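Local coordinates for Lmo2184 protein (Listeria monocytogenes serovar 1/2a, PDB 5JOQ) that probably binds heme at the cell surface, as a lipid-anchored substrate-binding protein of an ABC transporter in iron uptake, at residues 50-55 and 66-71; 125-130 and 148-153; 184-189 and 206-211; 214-219 and 247-252. All blocks are in the same frame, centred on the assembly; numbering follows the deposited sequence. Where two conformers were deposited one is given.

Contact 1 (50-55 and 66-71); sequences KLDLPL and PKRYAD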
loop_
_atom_site.group_PDB
_atom_site.type_symbol
_atom_site.label_atom_id
_atom_site.label_comp_id
_atom_site.label_asym_id
_atom_site.label_seq_id
_atom_site.Cartn_x
_atom_site.Cartn_y
_atom_site.Cartn_z
ATOM N N LYS A 50 -2.599 -15.944 -25.209
ATOM C CA LYS A 50 -3.748 -16.528 -25.900
ATOM C C LYS A 50 -3.594 -16.419 -27.405
ATOM O O LYS A 50 -4.153 -17.244 -28.133
ATOM C CB LYS A 50 -5.053 -15.843 -25.475
ATOM C CG LYS A 50 -5.405 -16.045 -23.977
ATOM C CD LYS A 50 -5.765 -17.476 -23.648
ATOM C CE LYS A 50 -6.160 -17.563 -22.138
ATOM N NZ LYS A 50 -6.026 -18.934 -21.593
ATOM N N LEU A 51 -2.856 -15.406 -27.884
ATOM C CA LEU A 51 -2.588 -15.263 -29.312
ATOM C C LEU A 51 -1.403 -16.089 -29.780
ATOM O O LEU A 51 -1.077 -16.062 -30.980
ATOM C CB LEU A 51 -2.356 -13.786 -29.661
ATOM C CG LEU A 51 -3.579 -12.871 -29.452
ATOM C CD1 LEU A 51 -3.292 -11.472 -29.978
ATOM C CD2 LEU A 51 -4.878 -13.422 -30.092
ATOM N N ASP A 52 -0.737 -16.804 -28.874
ATOM C CA ASP A 52 0.386 -17.673 -29.232
ATOM C C ASP A 52 1.514 -16.873 -29.889
ATOM O O ASP A 52 2.089 -17.276 -30.909
ATOM C CB ASP A 52 -0.091 -18.809 -30.146
ATOM C CG ASP A 52 0.972 -19.895 -30.366
ATOM O OD1 ASP A 52 1.967 -19.980 -29.605
ATOM O OD2 ASP A 52 0.793 -20.691 -31.315
ATOM N N LEU A 53 1.847 -15.725 -29.280
ATOM C CA LEU A 53 2.905 -14.856 -29.768
ATOM C C LEU A 53 4.105 -14.871 -28.825
ATOM O O LEU A 53 3.928 -14.760 -27.609
ATOM C CB LEU A 53 2.382 -13.423 -29.903
ATOM C CG LEU A 53 1.487 -13.241 -31.143
ATOM C CD1 LEU A 53 0.697 -11.951 -31.049
ATOM C CD2 LEU A 53 2.350 -13.286 -32.430
ATOM N N PRO A 54 5.326 -14.976 -29.344
ATOM C CA PRO A 54 6.501 -14.824 -28.483
ATOM C C PRO A 54 6.711 -13.358 -28.120
ATOM O O PRO A 54 6.263 -12.440 -28.818
ATOM C CB PRO A 54 7.646 -15.368 -29.341
ATOM C CG PRO A 54 7.204 -15.161 -30.734
ATOM C CD PRO A 54 5.693 -15.230 -30.748
ATOM N N LEU A 55 7.385 -13.147 -26.994
ATOM C CA LEU A 55 7.719 -11.813 -26.505
ATOM C C LEU A 55 9.224 -11.704 -26.277
ATOM O O LEU A 55 9.868 -12.678 -25.870
ATOM C CB LEU A 55 6.996 -11.507 -25.189
ATOM C CG LEU A 55 5.468 -11.482 -25.252
ATOM C CD1 LEU A 55 4.914 -11.276 -23.855
ATOM C CD2 LEU A 55 4.989 -10.350 -26.162
ATOM N N PRO A 66 1.955 -15.785 -17.637
ATOM C CA PRO A 66 1.934 -17.075 -18.338
ATOM C C PRO A 66 3.319 -17.715 -18.354
ATOM O O PRO A 66 4.340 -17.039 -18.540
ATOM C CB PRO A 66 1.445 -16.713 -19.745
ATOM C CG PRO A 66 0.615 -15.437 -19.540
ATOM C CD PRO A 66 1.380 -14.693 -18.437
ATOM N N LYS A 67 3.338 -19.039 -18.163
ATOM C CA LYS A 67 4.589 -19.776 -18.007
ATOM C C LYS A 67 5.483 -19.691 -19.235
ATOM O O LYS A 67 6.706 -19.768 -19.108
ATOM C CB LYS A 67 4.293 -21.239 -17.685
ATOM C CG LYS A 67 3.620 -21.422 -16.332
ATOM C CD LYS A 67 3.101 -22.846 -16.135
ATOM C CE LYS A 67 2.311 -22.966 -14.827
ATOM N NZ LYS A 67 3.155 -22.605 -13.656
ATOM N N ARG A 68 4.916 -19.539 -20.427
ATOM C CA ARG A 68 5.780 -19.525 -21.596
ATOM C C ARG A 68 6.774 -18.364 -21.568
ATOM O O ARG A 68 7.788 -18.421 -22.261
ATOM C CB ARG A 68 4.953 -19.479 -22.886
ATOM C CG ARG A 68 4.156 -18.223 -23.063
ATOM C CD ARG A 68 3.499 -18.176 -24.480
ATOM N NE ARG A 68 4.502 -18.143 -25.557
ATOM C CZ ARG A 68 4.252 -18.471 -26.824
ATOM N NH1 ARG A 68 3.030 -18.863 -27.185
ATOM N NH2 ARG A 68 5.222 -18.404 -27.737
ATOM N N TYR A 69 6.517 -17.311 -20.796
ATOM C CA TYR A 69 7.408 -16.158 -20.767
ATOM C C TYR A 69 8.333 -16.167 -19.545
ATOM O O TYR A 69 8.889 -15.123 -19.178
ATOM C CB TYR A 69 6.590 -14.866 -20.818
ATOM C CG TYR A 69 5.599 -14.813 -21.978
ATOM C CD1 TYR A 69 6.024 -14.990 -23.293
ATOM C CD2 TYR A 69 4.241 -14.562 -21.749
ATOM C CE1 TYR A 69 5.136 -14.939 -24.353
ATOM C CE2 TYR A 69 3.330 -14.503 -22.809
ATOM C CZ TYR A 69 3.787 -14.679 -24.105
ATOM O OH TYR A 69 2.887 -14.607 -25.132
ATOM N N ALA A 70 8.494 -17.330 -18.911
ATOM C CA ALA A 70 9.291 -17.432 -17.693
ATOM C C ALA A 70 10.676 -16.811 -17.834
ATOM O O ALA A 70 11.214 -16.255 -16.868
ATOM C CB ALA A 70 9.432 -18.904 -17.297
ATOM N N ASP A 71 11.279 -16.909 -19.012
ATOM C CA ASP A 71 12.660 -16.486 -19.199
ATOM C C ASP A 71 12.773 -15.198 -20.004
ATOM O O ASP A 71 13.874 -14.838 -20.427
ATOM C CB ASP A 71 13.458 -17.618 -19.853
ATOM C CG ASP A 71 13.574 -18.839 -18.943
ATOM O OD1 ASP A 71 13.836 -18.669 -17.738
ATOM O OD2 ASP A 71 13.388 -19.972 -19.425
HETATM O O HOH W 1 4.638 -19.095 -30.513
#
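Asp52 and Arg68 carry the charged part of the contact: Arg68 NH1 donates to Asp52 OD1 over 2.9 Å, in a salt bridge that lies in the guanidinium plane and uses the anti lone pair of the carboxylate oxygen. The carboxylate is turned 55° from that plane. A water closes a small ring beside the bridge, giving a hydrogen to Asp52 OD1 and taking one from Arg68 NH2 at 2.9 Å. Asp52, with positive phi, ends helix 42-50 in a Schellman motif, and from there the chain runs through 53-55 toward strand 57-58, while 66-71 is the loop that leads on to strand 73-77; the contact ties these two connections of the N-terminal part together. The one neutral hydrogen bond across the contact runs from Tyr69 OH to Leu53 O, 2.7 Å long and nearly along the C=O axis. The same carbonyl oxygen sits above the centre of the Arg68 guanidinium. Apolar packing centres on the Tyr69 ring, covered on both faces: Leu55 CD1 stands 3.6 Å from the ring centroid, 10° off its normal, in a CH-pi contact, and Arg68 CG, placed between backbone N and carbonyl carbon (chi1 65°), lies over the opposite face.

Contact 2 (125-130 and 148-153); sequences SMQTEI and KDLTSD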
loop_
_atom_site.group_PDB
_atom_site.type_symbol
_atom_site.label_atom_id
_atom_site.label_comp_id
_atom_site.label_asym_id
_atom_site.label_seq_id
_atom_site.Cartn_x
_atom_site.Cartn_y
_atom_site.Cartn_z
ATOM N N SER A 125 -13.974 -2.316 -26.393
ATOM C CA SER A 125 -12.752 -1.739 -26.939
ATOM C C SER A 125 -11.609 -2.726 -26.839
ATOM O O SER A 125 -10.833 -2.865 -27.787
ATOM C CB SER A 125 -12.401 -0.423 -26.226
ATOM O OG SER A 125 -13.292 0.624 -26.689
ATOM N N MET A 126 -11.495 -3.438 -25.702
ATOM C CA MET A 126 -10.463 -4.477 -25.597
ATOM C C MET A 126 -10.618 -5.527 -26.700
ATOM O O MET A 126 -9.628 -5.976 -27.290
ATOM C CB MET A 126 -10.521 -5.160 -24.208
ATOM C CG MET A 126 -9.442 -6.234 -24.044
ATOM S SD MET A 126 -9.512 -7.092 -22.445
ATOM C CE MET A 126 -11.097 -7.970 -22.598
ATOM N N GLN A 127 -11.856 -5.955 -26.972
ATOM C CA GLN A 127 -12.065 -6.952 -28.020
ATOM C C GLN A 127 -11.663 -6.431 -29.402
ATOM O O GLN A 127 -11.104 -7.181 -30.209
ATOM C CB GLN A 127 -13.516 -7.420 -28.023
ATOM C CG GLN A 127 -13.856 -8.230 -26.744
ATOM C CD GLN A 127 -15.200 -8.891 -26.906
ATOM O OE1 GLN A 127 -16.235 -8.264 -26.692
ATOM N NE2 GLN A 127 -15.198 -10.163 -27.322
ATOM N N THR A 128 -11.943 -5.162 -29.711
ATOM C CA THR A 128 -11.446 -4.619 -30.985
ATOM C C THR A 128 -9.913 -4.619 -31.024
ATOM O O THR A 128 -9.298 -4.896 -32.076
ATOM C CB THR A 128 -11.987 -3.203 -31.189
ATOM O OG1 THR A 128 -13.422 -3.258 -31.318
ATOM C CG2 THR A 128 -11.365 -2.530 -32.460
ATOM N N GLU A 129 -9.270 -4.304 -29.889
ATOM C CA GLU A 129 -7.807 -4.333 -29.849
ATOM C C GLU A 129 -7.286 -5.746 -30.056
ATOM O O GLU A 129 -6.283 -5.949 -30.752
ATOM C CB GLU A 129 -7.274 -3.769 -28.530
ATOM C CG GLU A 129 -7.600 -2.284 -28.321
ATOM C CD GLU A 129 -6.881 -1.309 -29.275
ATOM O OE1 GLU A 129 -6.151 -1.733 -30.201
ATOM O OE2 GLU A 129 -7.088 -0.092 -29.085
ATOM N N ILE A 130 -7.990 -6.737 -29.508
ATOM C CA ILE A 130 -7.607 -8.138 -29.718
ATOM C C ILE A 130 -7.708 -8.497 -31.202
ATOM O O ILE A 130 -6.787 -9.092 -31.788
ATOM C CB ILE A 130 -8.480 -9.056 -28.837
ATOM C CG1 ILE A 130 -8.046 -8.938 -27.361
ATOM C CG2 ILE A 130 -8.418 -10.510 -29.340
ATOM C CD1 ILE A 130 -9.116 -9.564 -26.338
ATOM N N LYS A 148 -14.527 -14.865 -29.496
ATOM C CA LYS A 148 -15.730 -15.701 -29.441
ATOM C C LYS A 148 -16.015 -16.134 -28.005
ATOM O O LYS A 148 -17.158 -16.099 -27.542
ATOM C CB LYS A 148 -15.531 -16.930 -30.318
ATOM C CG LYS A 148 -16.741 -17.795 -30.454
ATOM C CD LYS A 148 -16.423 -19.010 -31.322
ATOM C CE LYS A 148 -17.558 -20.043 -31.273
ATOM N NZ LYS A 148 -17.184 -21.249 -32.068
ATOM N N ASP A 149 -14.972 -16.587 -27.304
ATOM C CA ASP A 149 -15.111 -17.042 -25.920
ATOM C C ASP A 149 -15.574 -15.907 -25.015
ATOM O O ASP A 149 -16.485 -16.079 -24.205
ATOM C CB ASP A 149 -13.779 -17.607 -25.418
ATOM C CG ASP A 149 -13.436 -18.963 -26.044
ATOM O OD1 ASP A 149 -14.339 -19.607 -26.641
ATOM O OD2 ASP A 149 -12.257 -19.389 -25.935
ATOM N N LEU A 150 -14.904 -14.756 -25.100
ATOM C CA LEU A 150 -15.302 -13.587 -24.326
ATOM C C LEU A 150 -16.752 -13.215 -24.589
ATOM O O LEU A 150 -17.529 -12.992 -23.654
ATOM C CB LEU A 150 -14.393 -12.398 -24.665
ATOM C CG LEU A 150 -12.935 -12.511 -24.191
ATOM C CD1 LEU A 150 -12.049 -11.373 -24.804
ATOM C CD2 LEU A 150 -12.855 -12.497 -22.674
ATOM N N THR A 151 -17.118 -13.091 -25.863
ATOM C CA THR A 151 -18.476 -12.688 -26.205
ATOM C C THR A 151 -19.499 -13.683 -25.685
ATOM O O THR A 151 -20.589 -13.289 -25.260
ATOM C CB THR A 151 -18.592 -12.542 -27.719
ATOM O OG1 THR A 151 -17.826 -11.396 -28.112
ATOM C CG2 THR A 151 -20.067 -12.423 -28.158
ATOM N N SER A 152 -19.185 -14.977 -25.739
ATOM C CA SER A 152 -20.107 -15.963 -25.183
ATOM C C SER A 152 -20.334 -15.722 -23.690
ATOM O O SER A 152 -21.472 -15.801 -23.202
ATOM C CB SER A 152 -19.579 -17.376 -25.453
ATOM O OG SER A 152 -20.362 -18.330 -24.773
ATOM N N ASP A 153 -19.275 -15.436 -22.946
ATOM C CA ASP A 153 -19.418 -15.167 -21.518
ATOM C C ASP A 153 -20.219 -13.887 -21.244
ATOM O O ASP A 153 -21.100 -13.865 -20.402
ATOM C CB ASP A 153 -18.054 -15.094 -20.832
ATOM C CG ASP A 153 -17.348 -16.435 -20.786
ATOM O OD1 ASP A 153 -18.027 -17.459 -20.897
ATOM O OD2 ASP A 153 -16.123 -16.454 -20.647
#
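The flat group here is the Gln127 side-chain amide, whose NE2 points an N-H at Thr151 OG1 at its edge, close to the amide plane. The bond is 3.0 Å long and nearly straight, 169° at the hydrogen, and the two side chains cross at about a right angle. Beside it, the Gln127 chain slides past Leu150 in the opposite direction, with NE2 3.6 Å from Leu150 CB. An extended chain beyond CG (chi2 -169°) carries CD out toward the second helix. On the buried side, Ile130 and Leu150 meet tip to tip, their CD1 atoms 3.8 Å apart, and Met126 CE reaches the same Leu150 CD1 more loosely, at 4.2 Å. The segments belong to helices 123-136 and 140-161, an antiparallel hairpin within a predicted coiled coil; locally the axes make an angle of 163°. Helix 140-161 runs between the two lobes, consistent with the single long connecting helix of class III (cluster A) binding proteins, and helix 123-136 packs against it. Asn147 ND2 is hydrogen-bonded to Gln127 O. Because Gln127 NE2 donates to Thr151 OG1, the hydroxyl is left to give its hydrogen to Asn147 O one turn earlier; used as both acceptor and donor, its rotation is held.

Contact 3 (184-189 and 206-211); sequences EHAYIG and VEYLAS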
loop_
_atom_site.group_PDB
_atom_site.type_symbol
_atom_site.label_atom_id
_atom_site.label_comp_id
_atom_site.label_asym_id
_atom_site.label_seq_id
_atom_site.Cartn_x
_atom_site.Cartn_y
_atom_site.Cartn_z
ATOM N N GLU A 184 -19.786 5.384 -16.876
ATOM C CA GLU A 184 -19.869 4.303 -17.853
ATOM C C GLU A 184 -18.675 4.292 -18.803
ATOM O O GLU A 184 -18.435 3.271 -19.464
ATOM C CB GLU A 184 -21.161 4.449 -18.696
ATOM C CG GLU A 184 -21.127 5.691 -19.602
ATOM C CD GLU A 184 -22.460 5.970 -20.302
ATOM O OE1 GLU A 184 -23.111 4.958 -20.689
ATOM O OE2 GLU A 184 -22.833 7.182 -20.449
ATOM N N HIS A 185 -17.932 5.402 -18.905
ATOM C CA HIS A 185 -16.834 5.454 -19.881
ATOM C C HIS A 185 -15.550 4.803 -19.400
ATOM O O HIS A 185 -14.596 4.681 -20.200
ATOM C CB HIS A 185 -16.522 6.904 -20.303
ATOM C CG HIS A 185 -17.721 7.623 -20.833
ATOM N ND1 HIS A 185 -18.391 7.217 -21.968
ATOM C CD2 HIS A 185 -18.391 8.701 -20.367
ATOM C CE1 HIS A 185 -19.426 8.014 -22.179
ATOM N NE2 HIS A 185 -19.437 8.936 -21.229
ATOM N N ALA A 186 -15.486 4.392 -18.141
ATOM C CA ALA A 186 -14.349 3.650 -17.613
ATOM C C ALA A 186 -14.711 2.173 -17.492
ATOM O O ALA A 186 -15.886 1.807 -17.489
ATOM C CB ALA A 186 -13.919 4.203 -16.239
ATOM N N TYR A 187 -13.681 1.328 -17.343
ATOM C CA TYR A 187 -13.903 -0.120 -17.412
ATOM C C TYR A 187 -14.835 -0.622 -16.306
ATOM O O TYR A 187 -15.728 -1.442 -16.559
ATOM C CB TYR A 187 -12.555 -0.839 -17.347
ATOM C CG TYR A 187 -12.650 -2.344 -17.061
ATOM C CD1 TYR A 187 -13.312 -3.208 -17.951
ATOM C CD2 TYR A 187 -12.055 -2.891 -15.927
ATOM C CE1 TYR A 187 -13.392 -4.580 -17.719
ATOM C CE2 TYR A 187 -12.114 -4.261 -15.681
ATOM C CZ TYR A 187 -12.769 -5.097 -16.586
ATOM O OH TYR A 187 -12.827 -6.439 -16.346
ATOM N N ILE A 188 -14.632 -0.172 -15.065
ATOM C CA ILE A 188 -15.529 -0.648 -14.015
ATOM C C ILE A 188 -16.944 -0.146 -14.281
ATOM O O ILE A 188 -17.914 -0.848 -13.998
ATOM C CB ILE A 188 -15.061 -0.215 -12.614
ATOM C CG1 ILE A 188 -13.650 -0.740 -12.301
ATOM C CG2 ILE A 188 -16.094 -0.677 -11.524
ATOM C CD1 ILE A 188 -13.567 -2.212 -12.228
ATOM N N GLY A 189 -17.098 1.063 -14.827
ATOM C CA GLY A 189 -18.428 1.498 -15.274
ATOM C C GLY A 189 -19.016 0.605 -16.356
ATOM O O GLY A 189 -20.236 0.355 -16.387
ATOM N N VAL A 206 -16.555 12.209 -19.398
ATOM C CA VAL A 206 -15.282 11.800 -18.861
ATOM C C VAL A 206 -15.377 10.475 -18.146
ATOM O O VAL A 206 -16.437 10.049 -17.772
ATOM C CB VAL A 206 -14.726 12.812 -17.844
ATOM C CG1 VAL A 206 -14.434 14.145 -18.496
ATOM C CG2 VAL A 206 -15.675 12.977 -16.681
ATOM N N GLU A 207 -14.233 9.840 -17.981
ATOM C CA GLU A 207 -14.137 8.565 -17.260
ATOM C C GLU A 207 -14.291 8.727 -15.744
ATOM O O GLU A 207 -14.921 7.881 -15.078
ATOM C CB GLU A 207 -12.780 7.920 -17.570
ATOM C CG GLU A 207 -12.613 7.462 -19.020
ATOM C CD GLU A 207 -11.159 7.094 -19.358
ATOM O OE1 GLU A 207 -10.341 6.947 -18.426
ATOM O OE2 GLU A 207 -10.825 6.945 -20.541
ATOM N N TYR A 208 -13.683 9.777 -15.167
ATOM C CA TYR A 208 -13.675 9.977 -13.709
ATOM C C TYR A 208 -14.058 11.414 -13.398
ATOM O O TYR A 208 -13.577 12.353 -14.052
ATOM C CB TYR A 208 -12.290 9.670 -13.079
ATOM C CG TYR A 208 -11.776 8.320 -13.494
ATOM C CD1 TYR A 208 -12.397 7.155 -13.044
ATOM C CD2 TYR A 208 -10.688 8.207 -14.349
ATOM C CE1 TYR A 208 -11.960 5.910 -13.468
ATOM C CE2 TYR A 208 -10.250 6.970 -14.781
ATOM C CZ TYR A 208 -10.893 5.825 -14.317
ATOM O OH TYR A 208 -10.441 4.610 -14.759
ATOM N N LEU A 209 -14.966 11.581 -12.440
ATOM C CA LEU A 209 -15.444 12.887 -12.004
ATOM C C LEU A 209 -15.067 13.123 -10.551
ATOM O O LEU A 209 -15.002 12.187 -9.745
ATOM C CB LEU A 209 -16.988 12.995 -12.102
ATOM C CG LEU A 209 -17.618 12.900 -13.473
ATOM C CD1 LEU A 209 -19.055 12.464 -13.353
ATOM C CD2 LEU A 209 -17.531 14.265 -14.120
ATOM N N ALA A 210 -14.898 14.387 -10.204
ATOM C CA ALA A 210 -14.828 14.753 -8.796
ATOM C C ALA A 210 -16.188 14.488 -8.146
ATOM O O ALA A 210 -17.231 14.637 -8.777
ATOM C CB ALA A 210 -14.442 16.228 -8.650
ATOM N N SER A 211 -16.190 14.047 -6.895
ATOM C CA SER A 211 -17.452 13.656 -6.268
ATOM C C SER A 211 -18.201 14.902 -5.795
ATOM O O SER A 211 -17.619 15.769 -5.144
ATOM C CB SER A 211 -17.186 12.700 -5.106
ATOM O OG SER A 211 -16.303 13.351 -4.184
HETATM O O HOH W 2 -12.974 5.889 -22.337
#
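His185 and Glu207 bring the two backbones closest, their CA atoms 4.9 Å apart, where the turn after strand 180-182 passes the start of strand 208-210. Ala186, with extended phi/psi, takes the N-cap position of helix 187-194, and Glu207 has helix-like phi/psi just before the strand begins at Tyr208. No direct hydrogen bond joins the two segments; Thr183, just before 184-189, pairs with Glu207 through the backbone and is bonded through its hydroxyl to Val206 O and to the backbone N of His185. The His185 ring comes edge-on to Val206, its CD2 3.5 Å from Val206 O and close to the ring plane. Glu184 CG packs over the centre of one ring face, and NE2 is hydrogen-bonded to Gln204 O, which helps to hold the ring's rotation. Glu207 CG lies 3.6 Å from His185 O. A water bridges the two residues, giving hydrogens to His185 O at 2.9 Å and Glu207 OE2 at 3.0 Å. Ala186 CB, buried, leans on the phenol end of Tyr208, 3.8 Å from both CE1 and OH. Beyond the segments, Tyr208 also touches Glu241 of the second subunit. Within this chain, 208-210 is an edge strand of the C-terminal mixed sheet, pairing antiparallel with 180-182, from whose end the chain turns at the N-cap Ala186 into helix 187-194.

Contact 4 (214-219 and 247-252); sequences EYLQSA and DIWKHF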
loop_
_atom_site.group_PDB
_atom_site.type_symbol
_atom_site.label_atom_id
_atom_site.label_comp_id
_atom_site.label_asym_id
_atom_site.label_seq_id
_atom_site.Cartn_x
_atom_site.Cartn_y
_atom_site.Cartn_z
ATOM N N GLU A 214 -23.294 15.823 -1.994
ATOM C CA GLU A 214 -24.674 16.188 -1.679
ATOM C C GLU A 214 -25.601 15.825 -2.822
ATOM O O GLU A 214 -26.722 15.359 -2.593
ATOM C CB GLU A 214 -24.791 17.677 -1.387
ATOM C CG GLU A 214 -23.910 18.136 -0.195
ATOM C CD GLU A 214 -22.582 18.735 -0.707
ATOM O OE1 GLU A 214 -22.195 18.465 -1.875
ATOM O OE2 GLU A 214 -21.955 19.487 0.056
ATOM N N TYR A 215 -25.155 16.051 -4.059
ATOM C CA TYR A 215 -25.921 15.596 -5.217
ATOM C C TYR A 215 -26.083 14.081 -5.192
ATOM O O TYR A 215 -27.181 13.540 -5.430
ATOM C CB TYR A 215 -25.212 16.050 -6.519
ATOM C CG TYR A 215 -25.779 15.341 -7.738
ATOM C CD1 TYR A 215 -26.971 15.758 -8.325
ATOM C CD2 TYR A 215 -25.171 14.212 -8.241
ATOM C CE1 TYR A 215 -27.513 15.073 -9.437
ATOM C CE2 TYR A 215 -25.708 13.525 -9.348
ATOM C CZ TYR A 215 -26.876 13.954 -9.930
ATOM O OH TYR A 215 -27.390 13.256 -11.024
ATOM N N LEU A 216 -24.986 13.369 -4.917
ATOM C CA LEU A 216 -25.034 11.904 -4.936
ATOM C C LEU A 216 -25.953 11.378 -3.840
ATOM O O LEU A 216 -26.698 10.411 -4.052
ATOM C CB LEU A 216 -23.628 11.330 -4.778
ATOM C CG LEU A 216 -22.662 11.626 -5.965
ATOM C CD1 LEU A 216 -21.245 11.216 -5.607
ATOM C CD2 LEU A 216 -23.088 10.863 -7.261
ATOM N N GLN A 217 -25.930 12.010 -2.670
ATOM C CA GLN A 217 -26.832 11.576 -1.602
ATOM C C GLN A 217 -28.288 11.726 -2.022
ATOM O O GLN A 217 -29.132 10.866 -1.731
ATOM C CB GLN A 217 -26.561 12.376 -0.323
ATOM C CG GLN A 217 -27.441 11.867 0.867
ATOM C CD GLN A 217 -27.122 12.595 2.183
ATOM O OE1 GLN A 217 -25.967 12.658 2.580
ATOM N NE2 GLN A 217 -28.130 13.152 2.829
ATOM N N SER A 218 -28.614 12.829 -2.673
ATOM C CA SER A 218 -29.980 13.028 -3.147
ATOM C C SER A 218 -30.327 12.014 -4.240
ATOM O O SER A 218 -31.469 11.547 -4.328
ATOM C CB SER A 218 -30.124 14.453 -3.679
ATOM O OG SER A 218 -31.418 14.695 -4.167
ATOM N N ALA A 219 -29.366 11.663 -5.080
ATOM C CA ALA A 219 -29.645 10.646 -6.096
ATOM C C ALA A 219 -29.931 9.298 -5.442
ATOM O O ALA A 219 -30.698 8.484 -5.984
ATOM C CB ALA A 219 -28.484 10.534 -7.075
ATOM N N ASP A 247 -19.697 11.811 8.097
ATOM C CA ASP A 247 -20.940 12.527 7.774
ATOM C C ASP A 247 -21.168 12.629 6.275
ATOM O O ASP A 247 -22.315 12.667 5.818
ATOM C CB ASP A 247 -20.917 13.927 8.364
ATOM C CG ASP A 247 -21.145 13.911 9.879
ATOM O OD1 ASP A 247 -21.853 13.010 10.370
ATOM O OD2 ASP A 247 -20.633 14.789 10.542
ATOM N N ILE A 248 -20.087 12.690 5.527
ATOM C CA ILE A 248 -20.169 12.836 4.098
ATOM C C ILE A 248 -20.930 11.692 3.425
ATOM O O ILE A 248 -21.607 11.936 2.477
ATOM C CB ILE A 248 -18.754 12.916 3.472
ATOM C CG1 ILE A 248 -17.956 14.073 4.077
ATOM C CG2 ILE A 248 -18.814 13.072 1.971
ATOM C CD1 ILE A 248 -18.614 15.397 3.846
ATOM N N TRP A 249 -20.774 10.459 3.885
ATOM C CA TRP A 249 -21.415 9.300 3.271
ATOM C C TRP A 249 -22.425 8.497 4.093
ATOM O O TRP A 249 -23.258 7.789 3.541
ATOM C CB TRP A 249 -20.316 8.304 2.862
ATOM C CG TRP A 249 -19.248 8.837 1.965
ATOM C CD1 TRP A 249 -17.990 9.160 2.311
ATOM C CD2 TRP A 249 -19.361 9.103 0.571
ATOM N NE1 TRP A 249 -17.300 9.612 1.235
ATOM C CE2 TRP A 249 -18.123 9.596 0.146
ATOM C CE3 TRP A 249 -20.393 8.993 -0.353
ATOM C CZ2 TRP A 249 -17.886 9.968 -1.157
ATOM C CZ3 TRP A 249 -20.161 9.360 -1.639
ATOM C CH2 TRP A 249 -18.912 9.836 -2.041
ATOM N N LYS A 250 -22.329 8.612 5.408
ATOM C CA LYS A 250 -23.123 7.809 6.316
ATOM C C LYS A 250 -24.622 7.958 6.265
ATOM O O LYS A 250 -25.323 7.109 6.716
ATOM C CB LYS A 250 -22.600 7.831 7.743
ATOM C CG LYS A 250 -22.969 9.031 8.566
ATOM C CD LYS A 250 -22.530 8.769 9.990
ATOM C CE LYS A 250 -22.870 9.896 10.918
ATOM N NZ LYS A 250 -22.744 9.424 12.319
ATOM N N HIS A 251 -25.105 9.056 5.746
ATOM C CA HIS A 251 -26.559 9.185 5.633
ATOM C C HIS A 251 -27.094 8.710 4.277
ATOM O O HIS A 251 -28.311 8.760 4.057
ATOM C CB HIS A 251 -26.977 10.617 5.935
ATOM C CG HIS A 251 -26.422 11.117 7.246
ATOM N ND1 HIS A 251 -27.015 10.830 8.458
ATOM C CD2 HIS A 251 -25.306 11.829 7.532
ATOM C CE1 HIS A 251 -26.298 11.354 9.433
ATOM N NE2 HIS A 251 -25.255 11.968 8.897
ATOM N N PHE A 252 -26.236 8.189 3.395
ATOM C CA PHE A 252 -26.738 7.477 2.210
ATOM C C PHE A 252 -27.525 6.238 2.626
ATOM O O PHE A 252 -27.066 5.454 3.458
ATOM C CB PHE A 252 -25.596 7.015 1.319
ATOM C CG PHE A 252 -24.994 8.099 0.452
ATOM C CD1 PHE A 252 -24.405 9.219 1.027
ATOM C CD2 PHE A 252 -24.972 7.950 -0.935
ATOM C CE1 PHE A 252 -23.819 10.217 0.223
ATOM C CE2 PHE A 252 -24.387 8.931 -1.764
ATOM C CZ PHE A 252 -23.807 10.059 -1.189
HETATM O O HOH W 3 -24.128 11.208 4.215
#
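Gln217 OE1 accepts a hydrogen at 2.9 Å from a water that three groups grip: it also donates to Asp247 O and takes the N-H of His251, both at 2.8 Å. The water stands between Asp247 O and His251 N, where a helical bond would lie, and ties that weakly bonded turn to Gln217. Anti to the backbone N (chi1 -176°), Gln217 CG starts an extended chain that lies side by side with His251, pointing the same way. In the fold, this is the outer end of the C-terminal part, where the helix after strand 208-210 meets the link from helix 233-245 to helix 253-256; Phe252 is the N-cap of the latter. Its ring lies against the helix backbone: Gln217 CA stands over one face, 3.7 Å from the centroid and 23° off the normal, a CH-pi contact, and Phe252 CZ comes to 3.2 Å from Gln217 N. Leu216 CB sits at the ring edge, 3.8 Å from Phe252 CZ. Leu216 CD1 faces the edge of the Trp249 indole more loosely; Leu170 of strand 168-173 touches Leu216, Trp249 and Phe252.

Overall arrangement
The four contacts follow one another along the chain, none enclosing or crossing another. Contact 1 closes the short loop around strand 57-58 in the N-terminal lobe. Contact 2 then closes the turn between helices 123-136 and 140-161, tying the helix that connects the lobes to its neighbour; its centre is about 20 Å from that of contact 1. Contacts 3 and 4 belong to the C-terminal lobe, around its mixed sheet. Contact 3 closes a loop holding the rest of helix 187-194 and strand 198-199. Its second segment runs almost directly into the first segment of contact 4, which closes a longer loop through strand 223-227 and helix 233-245. Contacts 1 and 4, with centres about 47 Å apart, lie on opposite sides of the chain's centre.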